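Local coordinates for putative glutathionylspermidine synthase (Methylobacillus flagellatus, PDB 3N6X), which is of unproven function but has a circularly permuted ATP-grasp fold, consistent with an ATP-dependent ligase such as the glutathionylspermidine synthase it is named for, at residues 344-350 with 401-407; 158-162 with 324-328; 269-275 with 306-312; 275-279 with 312-316. The contacts are given in a common frame with arbitrary orientation. Residue numbers count along the deposited sequence, not the author numbering.

Contact 1. Residues 344-350 with 401-407; sequences VPTYQLS and ANYIAQP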
loop_
_atom_site.group_PDB
_atom_site.type_symbol
_atom_site.label_atom_id
_atom_site.label_comp_id
_atom_site.label_asym_id
_atom_site.label_seq_id
_atom_site.Cartn_x
_atom_site.Cartn_y
_atom_site.Cartn_z
ATOM N N VAL A 344 -13.363 -5.049 6.162
ATOM C CA VAL A 344 -14.625 -4.567 5.617
ATOM C C VAL A 344 -15.378 -5.822 5.125
ATOM O O VAL A 344 -14.753 -6.652 4.467
ATOM C CB VAL A 344 -14.370 -3.553 4.451
ATOM C CG1 VAL A 344 -15.677 -3.113 3.791
ATOM C CG2 VAL A 344 -13.588 -2.347 4.942
ATOM N N PRO A 345 -16.693 -6.019 5.447
ATOM C CA PRO A 345 -17.407 -7.188 4.887
ATOM C C PRO A 345 -17.287 -7.170 3.365
ATOM O O PRO A 345 -17.490 -6.118 2.741
ATOM C CB PRO A 345 -18.851 -6.989 5.366
ATOM C CG PRO A 345 -18.736 -6.080 6.550
ATOM C CD PRO A 345 -17.603 -5.165 6.237
ATOM N N THR A 346 -16.757 -8.253 2.795
ATOM C CA THR A 346 -16.469 -8.286 1.366
ATOM C C THR A 346 -17.089 -9.480 0.711
ATOM O O THR A 346 -16.935 -10.603 1.190
ATOM C CB THR A 346 -14.951 -8.199 1.112
ATOM O OG1 THR A 346 -14.423 -7.135 1.883
ATOM C CG2 THR A 346 -14.612 -7.963 -0.361
ATOM N N TYR A 347 -17.797 -9.244 -0.393
ATOM C CA TYR A 347 -18.449 -10.295 -1.164
ATOM C C TYR A 347 -17.576 -10.661 -2.335
ATOM O O TYR A 347 -17.084 -9.772 -3.012
ATOM C CB TYR A 347 -19.821 -9.806 -1.668
ATOM C CG TYR A 347 -20.772 -9.426 -0.554
ATOM C CD1 TYR A 347 -21.573 -10.385 0.062
ATOM C CD2 TYR A 347 -20.883 -8.107 -0.121
ATOM C CE1 TYR A 347 -22.479 -10.036 1.061
ATOM C CE2 TYR A 347 -21.774 -7.749 0.890
ATOM C CZ TYR A 347 -22.553 -8.723 1.496
ATOM O OH TYR A 347 -23.388 -8.397 2.541
ATOM N N GLN A 348 -17.345 -11.959 -2.564
ATOM C CA GLN A 348 -16.566 -12.407 -3.730
ATOM C C GLN A 348 -17.546 -12.930 -4.777
ATOM O O GLN A 348 -18.145 -13.987 -4.583
ATOM C CB GLN A 348 -15.533 -13.489 -3.348
ATOM C CG GLN A 348 -14.379 -12.979 -2.458
ATOM C CD GLN A 348 -14.820 -12.822 -1.017
ATOM O OE1 GLN A 348 -15.400 -13.737 -0.414
ATOM N NE2 GLN A 348 -14.647 -11.623 -0.466
ATOM N N LEU A 349 -17.758 -12.155 -5.862
ATOM C CA LEU A 349 -18.741 -12.488 -6.911
ATOM C C LEU A 349 -18.416 -13.763 -7.676
ATOM O O LEU A 349 -19.265 -14.273 -8.394
ATOM C CB LEU A 349 -19.009 -11.290 -7.848
ATOM C CG LEU A 349 -19.921 -10.194 -7.265
ATOM C CD1 LEU A 349 -19.209 -9.371 -6.199
ATOM C CD2 LEU A 349 -20.412 -9.293 -8.324
ATOM N N SER A 350 -17.239 -14.354 -7.408
ATOM C CA SER A 350 -16.866 -15.676 -7.913
ATOM C C SER A 350 -17.677 -16.767 -7.174
ATOM O O SER A 350 -17.683 -17.919 -7.602
ATOM C CB SER A 350 -15.376 -15.919 -7.698
ATOM O OG SER A 350 -15.032 -15.853 -6.323
ATOM N N ALA A 401 -16.439 -13.586 -11.600
ATOM C CA ALA A 401 -15.230 -13.891 -10.824
ATOM C C ALA A 401 -14.212 -12.726 -10.764
ATOM O O ALA A 401 -13.320 -12.738 -9.908
ATOM C CB ALA A 401 -14.563 -15.148 -11.357
ATOM N N ASN A 402 -14.364 -11.720 -11.639
ATOM C CA ASN A 402 -13.467 -10.556 -11.663
ATOM C C ASN A 402 -13.992 -9.414 -10.774
ATOM O O ASN A 402 -13.477 -8.301 -10.836
ATOM C CB ASN A 402 -13.234 -10.067 -13.121
ATOM C CG ASN A 402 -12.148 -9.003 -13.258
ATOM O OD1 ASN A 402 -11.015 -9.156 -12.773
ATOM N ND2 ASN A 402 -12.489 -7.887 -13.891
ATOM N N TYR A 403 -14.998 -9.690 -9.923
ATOM C CA TYR A 403 -15.557 -8.646 -9.074
ATOM C C TYR A 403 -15.631 -9.003 -7.602
ATOM O O TYR A 403 -15.686 -10.182 -7.228
ATOM C CB TYR A 403 -16.946 -8.212 -9.575
ATOM C CG TYR A 403 -16.916 -7.561 -10.938
ATOM C CD1 TYR A 403 -17.026 -8.323 -12.101
ATOM C CD2 TYR A 403 -16.779 -6.182 -11.073
ATOM C CE1 TYR A 403 -16.974 -7.733 -13.361
ATOM C CE2 TYR A 403 -16.727 -5.579 -12.329
ATOM C CZ TYR A 403 -16.823 -6.359 -13.471
ATOM O OH TYR A 403 -16.785 -5.768 -14.710
ATOM N N ILE A 404 -15.606 -7.968 -6.765
ATOM C CA ILE A 404 -15.830 -8.046 -5.336
ATOM C C ILE A 404 -16.768 -6.916 -5.014
ATOM O O ILE A 404 -16.871 -5.971 -5.802
ATOM C CB ILE A 404 -14.522 -7.992 -4.471
ATOM C CG1 ILE A 404 -13.705 -6.717 -4.722
ATOM C CG2 ILE A 404 -13.682 -9.250 -4.617
ATOM C CD1 ILE A 404 -13.757 -5.753 -3.574
ATOM N N ALA A 405 -17.480 -7.005 -3.900
ATOM C CA ALA A 405 -18.387 -5.931 -3.497
ATOM C C ALA A 405 -18.315 -5.711 -2.008
ATOM O O ALA A 405 -18.049 -6.644 -1.263
ATOM C CB ALA A 405 -19.822 -6.244 -3.923
ATOM N N GLN A 406 -18.501 -4.469 -1.575
ATOM C CA GLN A 406 -18.470 -4.115 -0.164
ATOM C C GLN A 406 -19.626 -3.170 0.128
ATOM O O GLN A 406 -20.085 -2.472 -0.779
ATOM C CB GLN A 406 -17.132 -3.429 0.183
ATOM C CG GLN A 406 -15.916 -4.367 0.168
ATOM C CD GLN A 406 -14.607 -3.619 0.169
ATOM O OE1 GLN A 406 -14.519 -2.466 -0.267
ATOM N NE2 GLN A 406 -13.542 -4.285 0.599
ATOM N N PRO A 407 -20.107 -3.089 1.386
ATOM C CA PRO A 407 -21.132 -2.084 1.695
ATOM C C PRO A 407 -20.564 -0.673 1.514
ATOM O O PRO A 407 -19.356 -0.486 1.666
ATOM C CB PRO A 407 -21.476 -2.371 3.156
ATOM C CG PRO A 407 -20.256 -3.017 3.713
ATOM C CD PRO A 407 -19.669 -3.813 2.599
HETATM O O HOH W 1 -14.553 -12.507 -7.191
#
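Two backbone hydrogen bonds fix the antiparallel pairing of 344-350 with 401-407: Tyr347 N to Ala405 O at 2.8 Å and Ala405 N to Tyr347 O at 2.9 Å. This hydrogen-bonded pair is followed by the non-hydrogen-bonded pair of Gln348 and Ile404, and a longer bond from Leu349 N to Tyr403 O (3.2 Å) carries the ladder on. Beyond it a water takes over, accepting from Ser350 N (3.3 Å) and donating to Ala401 O (3.0 Å) and Tyr403 O (2.6 Å). At the other end Gln406 NE2 donates to Thr346 OG1 (3.2 Å), whose hydroxyl in turn donates to Val344 O (2.6 Å); Lys368 holds the OE1 of the same glutamine. Leu349 packs its CD1 on Ala405 CB (3.9 Å) and its CD2 on Tyr403 CB (3.8 Å), on the side where helix 352-360 lies. Val344 and Pro345 close the far end against the ring of Pro407. Strand 347-348 is an outermost strand, within this chain, of an antiparallel four-stranded sheet in this circularly permuted ATP-grasp protein. Its short backbone ladder is supplemented by the Gln406-Thr346 bond, the water and Leu349, so polar and apolar contacts together join the edge.

Contact 2. Residues 158-162 with 324-328; sequences YVLED and YIYVP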
loop_
_atom_site.group_PDB
_atom_site.type_symbol
_atom_site.label_atom_id
_atom_site.label_comp_id
_atom_site.label_asym_id
_atom_site.label_seq_id
_atom_site.Cartn_x
_atom_site.Cartn_y
_atom_site.Cartn_z
ATOM N N TYR A 158 -10.854 1.194 9.028
ATOM C CA TYR A 158 -11.039 -0.087 8.339
ATOM C C TYR A 158 -9.911 -0.380 7.368
ATOM O O TYR A 158 -9.540 0.495 6.581
ATOM C CB TYR A 158 -12.366 -0.103 7.570
ATOM C CG TYR A 158 -13.588 -0.072 8.448
ATOM C CD1 TYR A 158 -14.182 -1.252 8.890
ATOM C CD2 TYR A 158 -14.203 1.130 8.776
ATOM C CE1 TYR A 158 -15.337 -1.231 9.669
ATOM C CE2 TYR A 158 -15.340 1.165 9.578
ATOM C CZ TYR A 158 -15.921 -0.019 10.004
ATOM O OH TYR A 158 -17.051 0.024 10.786
ATOM N N VAL A 159 -9.425 -1.638 7.343
ATOM C CA VAL A 159 -8.432 -2.051 6.338
ATOM C C VAL A 159 -9.192 -2.455 5.078
ATOM O O VAL A 159 -9.961 -3.408 5.114
ATOM C CB VAL A 159 -7.510 -3.204 6.824
ATOM C CG1 VAL A 159 -6.557 -3.642 5.713
ATOM C CG2 VAL A 159 -6.744 -2.812 8.082
ATOM N N LEU A 160 -9.008 -1.724 3.981
ATOM C CA LEU A 160 -9.678 -2.058 2.717
ATOM C C LEU A 160 -8.992 -3.215 1.999
ATOM O O LEU A 160 -9.657 -3.994 1.316
ATOM C CB LEU A 160 -9.689 -0.840 1.771
ATOM C CG LEU A 160 -10.810 0.177 1.922
ATOM C CD1 LEU A 160 -10.882 1.044 0.701
ATOM C CD2 LEU A 160 -12.142 -0.490 2.111
ATOM N N GLU A 161 -7.652 -3.272 2.075
ATOM C CA GLU A 161 -6.851 -4.214 1.298
ATOM C C GLU A 161 -5.439 -4.300 1.852
ATOM O O GLU A 161 -4.931 -3.318 2.389
ATOM C CB GLU A 161 -6.788 -3.713 -0.169
ATOM C CG GLU A 161 -6.326 -4.738 -1.188
ATOM C CD GLU A 161 -6.380 -4.254 -2.625
ATOM O OE1 GLU A 161 -6.414 -3.020 -2.841
ATOM O OE2 GLU A 161 -6.391 -5.113 -3.538
ATOM N N ASP A 162 -4.774 -5.453 1.647
ATOM C CA ASP A 162 -3.368 -5.650 2.010
ATOM C C ASP A 162 -2.526 -5.666 0.712
ATOM O O ASP A 162 -3.025 -6.098 -0.322
ATOM C CB ASP A 162 -3.196 -6.968 2.801
ATOM C CG ASP A 162 -4.007 -7.024 4.096
ATOM O OD1 ASP A 162 -3.707 -6.233 5.021
ATOM O OD2 ASP A 162 -4.920 -7.882 4.194
ATOM N N TYR A 324 -8.182 -12.452 1.972
ATOM C CA TYR A 324 -8.458 -11.233 2.732
ATOM C C TYR A 324 -9.469 -11.451 3.864
ATOM O O TYR A 324 -9.299 -10.913 4.964
ATOM C CB TYR A 324 -8.945 -10.114 1.769
ATOM C CG TYR A 324 -9.512 -8.898 2.472
ATOM C CD1 TYR A 324 -8.673 -7.914 2.999
ATOM C CD2 TYR A 324 -10.887 -8.726 2.611
ATOM C CE1 TYR A 324 -9.193 -6.787 3.639
ATOM C CE2 TYR A 324 -11.418 -7.613 3.267
ATOM C CZ TYR A 324 -10.569 -6.641 3.768
ATOM O OH TYR A 324 -11.096 -5.558 4.424
ATOM N N ILE A 325 -10.505 -12.254 3.603
ATOM C CA ILE A 325 -11.578 -12.473 4.565
ATOM C C ILE A 325 -11.152 -13.269 5.810
ATOM O O ILE A 325 -11.840 -13.216 6.830
ATOM C CB ILE A 325 -12.842 -13.038 3.863
ATOM C CG1 ILE A 325 -12.582 -14.452 3.291
ATOM C CG2 ILE A 325 -13.342 -12.048 2.752
ATOM C CD1 ILE A 325 -13.856 -15.224 2.883
ATOM N N TYR A 326 -10.004 -13.976 5.742
ATOM C CA TYR A 326 -9.508 -14.791 6.865
ATOM C C TYR A 326 -8.515 -14.069 7.766
ATOM O O TYR A 326 -8.109 -14.621 8.786
ATOM C CB TYR A 326 -8.902 -16.109 6.345
ATOM C CG TYR A 326 -9.877 -16.911 5.512
ATOM C CD1 TYR A 326 -10.996 -17.506 6.091
ATOM C CD2 TYR A 326 -9.707 -17.042 4.135
ATOM C CE1 TYR A 326 -11.923 -18.208 5.319
ATOM C CE2 TYR A 326 -10.619 -17.751 3.357
ATOM C CZ TYR A 326 -11.738 -18.312 3.949
ATOM O OH TYR A 326 -12.635 -19.006 3.184
ATOM N N VAL A 327 -8.116 -12.842 7.398
ATOM C CA VAL A 327 -7.111 -12.087 8.153
ATOM C C VAL A 327 -7.466 -11.899 9.642
ATOM O O VAL A 327 -6.651 -12.277 10.481
ATOM C CB VAL A 327 -6.626 -10.789 7.433
ATOM C CG1 VAL A 327 -5.557 -10.077 8.261
ATOM C CG2 VAL A 327 -6.083 -11.123 6.054
ATOM N N PRO A 328 -8.723 -11.497 10.013
ATOM C CA PRO A 328 -9.064 -11.413 11.446
ATOM C C PRO A 328 -8.869 -12.743 12.190
ATOM O O PRO A 328 -8.402 -12.739 13.331
ATOM C CB PRO A 328 -10.533 -10.966 11.439
ATOM C CG PRO A 328 -10.717 -10.289 10.154
ATOM C CD PRO A 328 -9.841 -11.010 9.173
#
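Tyr324 lays its ring beside the backbone of strand 157-163, next to residues 159-161. Its chi1 near 169° (t) carries the ring out toward the strand, where the hydroxyl donates a short hydrogen bond to the carbonyl of Val159, Tyr324 OH to Val159 O 2.5 Å. Tyr324 OH is also hydrogen-bonded to Val344 N, so the phenol joins the strand to the segment that follows strand 342-343. Farther along the ring, Tyr324 CE1 lies 3.7 Å from Leu160 O and 4.1 Å from Glu161 N, so the ring runs close to the peptide link between these two residues. Asp162 OD2 approaches the ring edge at Tyr324 CD1 (3.9 Å) and also meets Val327 CG2 at 3.9 Å; the carboxylate's main partner is Arg94, with which OD1 forms a salt bridge. Only one direct hydrogen bond spans the two segments, and Tyr324 contributes 76 of the 180 Å² buried, more than any other residue. A bound glycerol, probably from the crystallisation liquor, is hydrogen-bonded to Glu161 OE2 and Asp162 O, at the end of the strand segment. The contact brings residues 324-328, which lead into helix 327-335, up to the large mixed sheet, in which strand 157-163 pairs with strands 144-151 and 342-343, while Arg94 of helix 81-105 touches Val159, Tyr324 and Val327.

Contact 3. Residues 269-275 with 306-312; sequences RVDVIYR and GVTLANA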
loop_
_atom_site.group_PDB
_atom_site.type_symbol
_atom_site.label_atom_id
_atom_site.label_comp_id
_atom_site.label_asym_id
_atom_site.label_seq_id
_atom_site.Cartn_x
_atom_site.Cartn_y
_atom_site.Cartn_z
ATOM N N ARG A 269 29.371 -10.825 -5.606
ATOM C CA ARG A 269 28.266 -11.584 -5.004
ATOM C C ARG A 269 27.153 -10.702 -4.446
ATOM O O ARG A 269 27.423 -9.706 -3.777
ATOM C CB ARG A 269 28.744 -12.579 -3.938
ATOM C CG ARG A 269 27.750 -13.716 -3.766
ATOM C CD ARG A 269 28.055 -14.601 -2.602
ATOM N NE ARG A 269 26.921 -15.477 -2.301
ATOM C CZ ARG A 269 27.038 -16.677 -1.746
ATOM N NH1 ARG A 269 28.239 -17.166 -1.451
ATOM N NH2 ARG A 269 25.958 -17.409 -1.497
ATOM N N VAL A 270 25.900 -11.059 -4.759
ATOM C CA VAL A 270 24.716 -10.345 -4.274
ATOM C C VAL A 270 24.077 -11.178 -3.180
ATOM O O VAL A 270 23.818 -12.369 -3.388
ATOM C CB VAL A 270 23.730 -10.036 -5.429
ATOM C CG1 VAL A 270 22.375 -9.572 -4.890
ATOM C CG2 VAL A 270 24.323 -8.997 -6.392
ATOM N N ASP A 271 23.871 -10.580 -1.989
ATOM C CA ASP A 271 23.320 -11.329 -0.861
ATOM C C ASP A 271 21.824 -11.133 -0.671
ATOM O O ASP A 271 21.132 -12.072 -0.259
ATOM C CB ASP A 271 24.097 -11.021 0.427
ATOM C CG ASP A 271 25.590 -11.284 0.270
ATOM O OD1 ASP A 271 25.967 -12.467 0.046
ATOM O OD2 ASP A 271 26.367 -10.306 0.279
ATOM N N VAL A 272 21.323 -9.913 -0.946
ATOM C CA VAL A 272 19.907 -9.583 -0.788
ATOM C C VAL A 272 19.418 -8.838 -2.021
ATOM O O VAL A 272 20.046 -7.864 -2.441
ATOM C CB VAL A 272 19.613 -8.764 0.520
ATOM C CG1 VAL A 272 18.112 -8.546 0.708
ATOM C CG2 VAL A 272 20.224 -9.432 1.756
ATOM N N ILE A 273 18.288 -9.281 -2.593
ATOM C CA ILE A 273 17.667 -8.601 -3.735
ATOM C C ILE A 273 16.315 -8.042 -3.316
ATOM O O ILE A 273 15.412 -8.806 -2.935
ATOM C CB ILE A 273 17.514 -9.539 -4.971
ATOM C CG1 ILE A 273 18.877 -10.000 -5.514
ATOM C CG2 ILE A 273 16.673 -8.861 -6.067
ATOM C CD1 ILE A 273 18.799 -11.306 -6.372
ATOM N N TYR A 274 16.172 -6.723 -3.382
ATOM C CA TYR A 274 14.901 -6.075 -3.159
ATOM C C TYR A 274 14.207 -6.146 -4.503
ATOM O O TYR A 274 14.597 -5.442 -5.435
ATOM C CB TYR A 274 15.127 -4.620 -2.682
ATOM C CG TYR A 274 13.894 -3.735 -2.617
ATOM C CD1 TYR A 274 12.632 -4.275 -2.377
ATOM C CD2 TYR A 274 14.008 -2.351 -2.662
ATOM C CE1 TYR A 274 11.496 -3.467 -2.329
ATOM C CE2 TYR A 274 12.883 -1.527 -2.581
ATOM C CZ TYR A 274 11.626 -2.091 -2.427
ATOM O OH TYR A 274 10.512 -1.280 -2.358
ATOM N N ARG A 275 13.314 -7.137 -4.672
ATOM C CA ARG A 275 12.693 -7.356 -5.982
ATOM C C ARG A 275 11.483 -6.481 -6.241
ATOM O O ARG A 275 10.548 -6.449 -5.434
ATOM C CB ARG A 275 12.397 -8.863 -6.258
ATOM C CG ARG A 275 11.441 -9.526 -5.282
ATOM C CD ARG A 275 10.418 -10.397 -5.987
ATOM N NE ARG A 275 9.437 -10.941 -5.044
ATOM C CZ ARG A 275 8.135 -10.658 -5.074
ATOM N NH1 ARG A 275 7.641 -9.877 -6.027
ATOM N NH2 ARG A 275 7.314 -11.176 -4.164
ATOM N N GLY A 306 21.281 -19.376 -0.777
ATOM C CA GLY A 306 22.410 -18.622 -1.322
ATOM C C GLY A 306 22.138 -17.145 -1.528
ATOM O O GLY A 306 23.059 -16.378 -1.836
ATOM N N VAL A 307 20.861 -16.734 -1.385
ATOM C CA VAL A 307 20.433 -15.343 -1.563
ATOM C C VAL A 307 19.095 -15.115 -0.831
ATOM O O VAL A 307 18.363 -16.072 -0.568
ATOM C CB VAL A 307 20.339 -14.956 -3.098
ATOM C CG1 VAL A 307 19.054 -15.506 -3.751
ATOM C CG2 VAL A 307 20.454 -13.443 -3.306
ATOM N N THR A 308 18.779 -13.852 -0.519
ATOM C CA THR A 308 17.490 -13.472 0.047
ATOM C C THR A 308 16.737 -12.620 -0.962
ATOM O O THR A 308 17.304 -11.670 -1.499
ATOM C CB THR A 308 17.656 -12.699 1.366
ATOM O OG1 THR A 308 18.304 -13.533 2.314
ATOM C CG2 THR A 308 16.306 -12.238 1.945
ATOM N N LEU A 309 15.457 -12.958 -1.209
ATOM C CA LEU A 309 14.554 -12.158 -2.040
ATOM C C LEU A 309 13.579 -11.442 -1.133
ATOM O O LEU A 309 13.082 -12.028 -0.169
ATOM C CB LEU A 309 13.792 -13.032 -3.062
ATOM C CG LEU A 309 14.667 -13.773 -4.114
ATOM C CD1 LEU A 309 13.813 -14.584 -5.053
ATOM C CD2 LEU A 309 15.532 -12.804 -4.901
ATOM N N ALA A 310 13.366 -10.164 -1.382
ATOM C CA ALA A 310 12.470 -9.349 -0.575
ATOM C C ALA A 310 11.638 -8.458 -1.490
ATOM O O ALA A 310 12.209 -7.690 -2.242
ATOM C CB ALA A 310 13.275 -8.501 0.401
ATOM N N ASN A 311 10.300 -8.608 -1.505
ATOM C CA ASN A 311 9.557 -9.577 -0.682
ATOM C C ASN A 311 9.777 -11.012 -1.178
ATOM O O ASN A 311 10.201 -11.228 -2.323
ATOM C CB ASN A 311 8.066 -9.239 -0.677
ATOM C CG ASN A 311 7.718 -7.979 0.088
ATOM O OD1 ASN A 311 8.553 -7.364 0.758
ATOM N ND2 ASN A 311 6.463 -7.602 0.055
ATOM N N ALA A 312 9.565 -11.983 -0.290
ATOM C CA ALA A 312 9.707 -13.393 -0.608
ATOM C C ALA A 312 8.819 -13.779 -1.776
ATOM O O ALA A 312 7.818 -13.109 -2.041
ATOM C CB ALA A 312 9.337 -14.231 0.607
HETATM O O HOH W 2 24.381 -15.007 -3.609
HETATM O O HOH W 3 24.155 -14.696 0.427
HETATM O O HOH W 4 8.800 -7.010 -3.441
#
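Arg275, with 83 Å² covered by the other segment, closes the C-terminal end of this parallel pairing. Arg275 N continues the ladder to Ala310 O (2.7 Å), while the side chain follows the partner segment past the end of its strand, Arg275 NE bonding Asn311 O (2.8 Å) and NH2 bonding Ala312 O (2.9 Å), alongside a cis peptide bond between Ala310 and Asn311. A water between Arg275 O (2.7 Å) and Asn311 N (2.9 Å) bridges the backbones at the same place. Ala310, with 64 Å² covered, pairs with Tyr274 and gives its N to Ile273 O (2.9 Å); its small side chain lies on the face shared with Val272, Thr308 and Tyr274, which helix 199-209 packs against. The two strands belong to a beta-alpha-beta unit, strand 268-275, helix 298-303 and strand 308-310; the axes of 272-275 and 308-310 lie 22° apart, 4.8 Å at closest approach. Ile273, with 62 Å² covered, occupies the other face with Leu309, Ile273 CB lying 3.8 Å from Leu309 CD2. Ile273 CD1 touches Val307 CG2 (4.1 Å), and helix 298-303 of the crossover contacts all three side chains. Ile273 N donates to Thr308 O (2.8 Å), while Thr308 N returns a bond to Asp271 O (3.0 Å). At the N-terminal end Arg269 NH2 bonds Gly306 O at 3.1 Å, and two waters add further links to that carbonyl.

Contact 4. Residues 275-279 with 312-316; sequences RRIDD and AVGTG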
loop_
_atom_site.group_PDB
_atom_site.type_symbol
_atom_site.label_atom_id
_atom_site.label_comp_id
_atom_site.label_asym_id
_atom_site.label_seq_id
_atom_site.Cartn_x
_atom_site.Cartn_y
_atom_site.Cartn_z
ATOM N N ARG A 275 13.314 -7.137 -4.672
ATOM C CA ARG A 275 12.693 -7.356 -5.982
ATOM C C ARG A 275 11.483 -6.481 -6.241
ATOM O O ARG A 275 10.548 -6.449 -5.434
ATOM C CB ARG A 275 12.397 -8.863 -6.258
ATOM C CG ARG A 275 11.441 -9.526 -5.282
ATOM C CD ARG A 275 10.418 -10.397 -5.987
ATOM N NE ARG A 275 9.437 -10.941 -5.044
ATOM C CZ ARG A 275 8.135 -10.658 -5.074
ATOM N NH1 ARG A 275 7.641 -9.877 -6.027
ATOM N NH2 ARG A 275 7.314 -11.176 -4.164
ATOM N N ARG A 276 11.509 -5.746 -7.355
ATOM C CA ARG A 276 10.365 -4.948 -7.774
ATOM C C ARG A 276 9.805 -5.523 -9.081
ATOM O O ARG A 276 9.271 -4.805 -9.925
ATOM C CB ARG A 276 10.718 -3.445 -7.863
ATOM C CG ARG A 276 11.007 -2.792 -6.487
ATOM C CD ARG A 276 9.786 -2.745 -5.550
ATOM N NE ARG A 276 8.720 -1.886 -6.081
ATOM C CZ ARG A 276 8.542 -0.618 -5.735
ATOM N NH1 ARG A 276 9.319 -0.060 -4.814
ATOM N NH2 ARG A 276 7.581 0.101 -6.297
ATOM N N ILE A 277 9.938 -6.838 -9.226
ATOM C CA ILE A 277 9.429 -7.622 -10.352
ATOM C C ILE A 277 8.478 -8.684 -9.774
ATOM O O ILE A 277 8.730 -9.176 -8.676
ATOM C CB ILE A 277 10.622 -8.281 -11.125
ATOM C CG1 ILE A 277 11.538 -7.208 -11.753
ATOM C CG2 ILE A 277 10.133 -9.259 -12.169
ATOM C CD1 ILE A 277 12.639 -7.728 -12.614
ATOM N N ASP A 278 7.389 -9.031 -10.496
ATOM C CA ASP A 278 6.461 -10.075 -10.036
ATOM C C ASP A 278 7.135 -11.433 -10.042
ATOM O O ASP A 278 8.000 -11.681 -10.888
ATOM C CB ASP A 278 5.214 -10.118 -10.925
ATOM C CG ASP A 278 4.262 -8.955 -10.726
ATOM O OD1 ASP A 278 4.034 -8.562 -9.549
ATOM O OD2 ASP A 278 3.681 -8.488 -11.732
ATOM N N ASP A 279 6.725 -12.334 -9.110
ATOM C CA ASP A 279 7.216 -13.727 -9.016
ATOM C C ASP A 279 7.344 -14.366 -10.373
ATOM O O ASP A 279 8.360 -14.964 -10.678
ATOM C CB ASP A 279 6.230 -14.589 -8.188
ATOM C CG ASP A 279 6.285 -14.364 -6.710
ATOM O OD1 ASP A 279 7.184 -13.629 -6.257
ATOM O OD2 ASP A 279 5.450 -14.950 -5.995
ATOM N N ALA A 312 9.565 -11.983 -0.290
ATOM C CA ALA A 312 9.707 -13.393 -0.608
ATOM C C ALA A 312 8.819 -13.779 -1.776
ATOM O O ALA A 312 7.818 -13.109 -2.041
ATOM C CB ALA A 312 9.337 -14.231 0.607
ATOM N N VAL A 313 9.167 -14.882 -2.455
ATOM C CA VAL A 313 8.349 -15.475 -3.503
ATOM C C VAL A 313 7.121 -16.143 -2.804
ATOM O O VAL A 313 7.273 -16.722 -1.729
ATOM C CB VAL A 313 9.195 -16.524 -4.312
ATOM C CG1 VAL A 313 8.307 -17.400 -5.201
ATOM C CG2 VAL A 313 10.280 -15.838 -5.145
ATOM N N GLY A 314 5.936 -16.013 -3.402
ATOM C CA GLY A 314 4.720 -16.652 -2.896
ATOM C C GLY A 314 3.926 -15.898 -1.844
ATOM O O GLY A 314 3.083 -16.500 -1.168
ATOM N N THR A 315 4.152 -14.569 -1.704
ATOM C CA THR A 315 3.386 -13.771 -0.728
ATOM C C THR A 315 1.962 -13.492 -1.215
ATOM O O THR A 315 1.101 -13.131 -0.407
ATOM C CB THR A 315 4.102 -12.451 -0.391
ATOM O OG1 THR A 315 4.204 -11.663 -1.578
ATOM C CG2 THR A 315 5.470 -12.668 0.238
ATOM N N GLY A 316 1.738 -13.628 -2.533
ATOM C CA GLY A 316 0.459 -13.338 -3.174
ATOM C C GLY A 316 -0.731 -14.098 -2.612
ATOM O O GLY A 316 -1.867 -13.639 -2.730
HETATM O O HOH W 5 4.601 -12.472 -4.299
#
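Neither pairing of strands nor helix packing brings 275-279 and 312-316 together; the segments stay well separated at Arg275 and Ala312, with CA atoms 8.6 Å apart, and draw closer at Asp279 and Val313, CA atoms 5.9 Å apart. Gly314 has a positive phi (87°), a conformation that favours glycine, and its N points to Asp279 OD2, the two forming a hydrogen bond of 2.8 Å. Beside it Asp279 OD1 lies 3.5 Å from Val313 CA and OD2 lies 3.8 Å from Val313 CG1. Arg275 reaches over the gap with its guanidinium, NH2 donating to Ala312 O (2.9 Å) and NE to the carbonyl of Asn311, just before the segment. Within its own segment it also bonds Ile277 O through NH1 (2.9 Å) and makes a salt bridge from NH2 to Asp279 OD1 (3.2 Å), charge attraction alone, the oxygen lying well out of the guanidinium plane. A water donates to Asp279 OD2 (3.1 Å) and Thr315 OG1 (2.9 Å), the latter also hydrogen-bonded to Leu164 O, and accepts a weak bond from Arg275 NH2 (3.0 Å). The loops meet just beyond paired strands 268-275 and 308-310. The buried arginine and aspartate offset each other's charge while serving backbone groups of the opposite loop, so the join is chiefly polar.

Contacts 3 and 4 are continuous: they share Arg275 and Ala312, their centres are 11 Å apart, and contact 4 joins the loops that follow the paired strands of contact 3. Both are nested in the long chain loop closed by contact 2. Contacts 1 and 2 have centres 12 Å apart and touch directly, Tyr324 OH lying 2.9 Å from Val344 N and Tyr158 CB 3.7 Å from Val344 CG2, which joins strand 157-163 and Tyr324 to the link leading into strand 347-348. Contact 1 is remote from contact 3, with nearest atoms about 20 Å apart, whereas contacts 2 and 4 come within about 8 Å. The glycerols near contacts 1, 2 and 4 do not by themselves locate an active site.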